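Local atomic coordinates of 16S rRNA methyltransferase (Streptomyces sp. DSM 40477, PDB entry 3MQ2), a protein that methylates N1 of adenine 1408 in 16S rRNA with S-adenosylmethionine as methyl donor, conferring resistance to aminoglycosides such as kanamycin, neomycin and apramycin. Residues 41-44 against 45-49. Sequence-based numbering, arbitrary orientation.
Sequences HPYK and VARQN
Helix 40-48, the crossover between parallel strands 29-34 and 52-58, carries His41 and Val45 one turn apart, with the valine methyl CG2 over one face of the imidazole. Val45 CG2 lies 3.8 Å from the His41 ring centroid, 26° off the normal, and is nearest His41 CE1, at 3.5 Å; this is a CH-pi contact displaced toward the ring's rim. Both ring nitrogens are engaged elsewhere, ND1 with Leu192 O and NE2 with His103 ND1, which should fix the rotation of the ring beneath the methyl.

The backbone supplies four i to i+4 bonds, among them Val45 N to His41 O at 2.9 Å. Also one turn apart, Lys44 and Gln48 meet where the lysine chain, extended throughout with CG anti to the backbone N (chi1 168°), runs past the glutamine amide, Lys44 CG 3.8 Å from Gln48 CD, while Lys44 NZ bonds to Gly191 O. Arg47 bends at chi2 and chi3, which brings Arg47 NH2 2.7 Å from Tyr43 OH, with ring and guanidinium planes 71° apart. That hydroxyl is hydrogen-bonded to Gly78 O. At the C-terminal end, Asn49 ND2 donates a hydrogen bond to Val45 O (2.8 Å), the acceptor lying in its amide plane. Pro42, Val45 and Ala46 pack on Val54, as befits the helix of a beta-alpha-beta unit in a Rossmann-like methyltransferase fold.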
ATOM      1  N   HIS A  41      -6.094   6.555   3.688  1.00 12.15           N
ATOM      2  CA  HIS A  41      -4.725   6.528   4.198  1.00 10.52           C
ATOM      3  C   HIS A  41      -3.791   7.468   3.437  1.00 10.70           C
ATOM      4  O   HIS A  41      -3.112   8.295   4.030  1.00 11.73           O
ATOM      5  CB  HIS A  41      -4.178   5.091   4.175  1.00 12.77           C
ATOM      6  CG  HIS A  41      -2.696   5.002   4.379  1.00 12.36           C
ATOM      7  ND1 HIS A  41      -2.085   5.352   5.565  1.00 12.08           N
ATOM      8  CD2 HIS A  41      -1.703   4.618   3.542  1.00 12.17           C
ATOM      9  CE1 HIS A  41      -0.779   5.183   5.449  1.00 14.69           C
ATOM     10  NE2 HIS A  41      -0.522   4.732   4.233  1.00 10.82           N
ATOM     11  N   PRO A  42      -3.746   7.347   2.100  1.00  9.81           N
ATOM     12  CA  PRO A  42      -2.834   8.239   1.371  1.00 10.67           C
ATOM     13  C   PRO A  42      -3.253   9.705   1.463  1.00 11.71           C
ATOM     14  O   PRO A  42      -2.414  10.594   1.343  1.00 11.64           O
ATOM     15  CB  PRO A  42      -2.926   7.734  -0.079  1.00  9.37           C
ATOM     16  CG  PRO A  42      -4.214   6.953  -0.144  1.00 10.53           C
ATOM     17  CD  PRO A  42      -4.356   6.327   1.230  1.00  7.88           C
ATOM     18  N   TYR A  43      -4.537   9.956   1.681  1.00 10.17           N
ATOM     19  CA  TYR A  43      -4.994  11.326   1.869  1.00 11.61           C
ATOM     20  C   TYR A  43      -4.334  11.885   3.127  1.00 11.91           C
ATOM     21  O   TYR A  43      -3.801  12.997   3.118  1.00 13.42           O
ATOM     22  CB  TYR A  43      -6.517  11.383   1.981  1.00 11.93           C
ATOM     23  CG  TYR A  43      -7.050  12.793   2.039  1.00 14.00           C
ATOM     24  CD1 TYR A  43      -7.426  13.464   0.881  1.00 15.02           C
ATOM     25  CD2 TYR A  43      -7.169  13.459   3.253  1.00 18.93           C
ATOM     26  CE1 TYR A  43      -7.911  14.760   0.927  1.00 17.59           C
ATOM     27  CE2 TYR A  43      -7.648  14.761   3.306  1.00 19.56           C
ATOM     28  CZ  TYR A  43      -8.020  15.404   2.141  1.00 21.17           C
ATOM     29  OH  TYR A  43      -8.502  16.698   2.190  1.00 22.66           O
ATOM     30  N   LYS A  44      -4.351  11.102   4.202  1.00 13.21           N
ATOM     31  CA  LYS A  44      -3.628  11.497   5.413  1.00 13.71           C
ATOM     32  C   LYS A  44      -2.140  11.681   5.156  1.00 17.05           C
ATOM     33  O   LYS A  44      -1.558  12.685   5.558  1.00 16.85           O
ATOM     34  CB  LYS A  44      -3.834  10.494   6.555  1.00 16.29           C
ATOM     35  CG  LYS A  44      -2.853  10.724   7.718  1.00 20.08           C
ATOM     36  CD  LYS A  44      -3.240   9.942   8.960  1.00 31.89           C
ATOM     37  CE  LYS A  44      -2.375  10.318  10.162  1.00 36.90           C
ATOM     38  NZ  LYS A  44      -2.844   9.661  11.427  1.00 42.15           N
ATOM     39  N   VAL A  45      -1.516  10.720   4.477  1.00 12.32           N
ATOM     40  CA  VAL A  45      -0.091  10.829   4.203  1.00 12.08           C
ATOM     41  C   VAL A  45       0.236  12.109   3.432  1.00 13.92           C
ATOM     42  O   VAL A  45       1.163  12.838   3.797  1.00 16.24           O
ATOM     43  CB  VAL A  45       0.456   9.580   3.477  1.00 12.16           C
ATOM     44  CG1 VAL A  45       1.939   9.749   3.128  1.00 12.61           C
ATOM     45  CG2 VAL A  45       0.255   8.347   4.345  1.00 15.71           C
ATOM     46  N   ALA A  46      -0.538  12.398   2.385  1.00 13.07           N
ATOM     47  CA  ALA A  46      -0.292  13.601   1.593  1.00 14.03           C
ATOM     48  C   ALA A  46      -0.500  14.864   2.430  1.00 16.20           C
ATOM     49  O   ALA A  46       0.286  15.808   2.347  1.00 15.87           O
ATOM     50  CB  ALA A  46      -1.172  13.618   0.333  1.00 12.84           C
ATOM     51  N   ARG A  47      -1.553  14.871   3.244  1.00 14.61           N
ATOM     52  CA  ARG A  47      -1.856  16.017   4.090  1.00 18.25           C
ATOM     53  C   ARG A  47      -0.681  16.303   5.020  1.00 20.50           C
ATOM     54  O   ARG A  47      -0.284  17.462   5.217  1.00 22.14           O
ATOM     55  CB  ARG A  47      -3.105  15.730   4.918  1.00 22.87           C
ATOM     56  CG  ARG A  47      -3.377  16.755   6.002  1.00 38.60           C
ATOM     57  CD  ARG A  47      -3.943  18.024   5.411  1.00 48.09           C
ATOM     58  NE  ARG A  47      -5.283  17.816   4.873  1.00 53.16           N
ATOM     59  CZ  ARG A  47      -5.955  18.730   4.181  1.00 53.64           C
ATOM     60  NH1 ARG A  47      -5.409  19.914   3.937  1.00 57.08           N
ATOM     61  NH2 ARG A  47      -7.171  18.459   3.732  1.00 45.71           N
ATOM     62  N   GLN A  48      -0.117  15.241   5.583  1.00 16.35           N
ATOM     63  CA  GLN A  48       0.920  15.381   6.603  1.00 21.82           C
ATOM     64  C   GLN A  48       2.330  15.507   6.033  1.00 25.59           C
ATOM     65  O   GLN A  48       3.271  15.859   6.754  1.00 26.39           O
ATOM     66  CB  GLN A  48       0.860  14.210   7.580  1.00 27.03           C
ATOM     67  CG  GLN A  48      -0.414  14.182   8.403  1.00 40.63           C
ATOM     68  CD  GLN A  48      -0.414  13.079   9.440  1.00 55.06           C
ATOM     69  OE1 GLN A  48      -1.272  13.045  10.324  1.00 64.58           O
ATOM     70  NE2 GLN A  48       0.550  12.170   9.339  1.00 54.88           N
ATOM     71  N   ASN A  49       2.469  15.217   4.742  1.00 22.53           N
ATOM     72  CA  ASN A  49       3.759  15.266   4.057  1.00 18.78           C
ATOM     73  C   ASN A  49       3.700  16.112   2.779  1.00 20.39           C
ATOM     74  O   ASN A  49       3.802  15.580   1.672  1.00 19.17           O
ATOM     75  CB  ASN A  49       4.222  13.848   3.701  1.00 19.44           C
ATOM     76  CG  ASN A  49       4.447  12.974   4.924  1.00 22.32           C
ATOM     77  OD1 ASN A  49       5.547  12.936   5.478  1.00 27.93           O
ATOM     78  ND2 ASN A  49       3.410  12.256   5.344  1.00 18.43           N
TER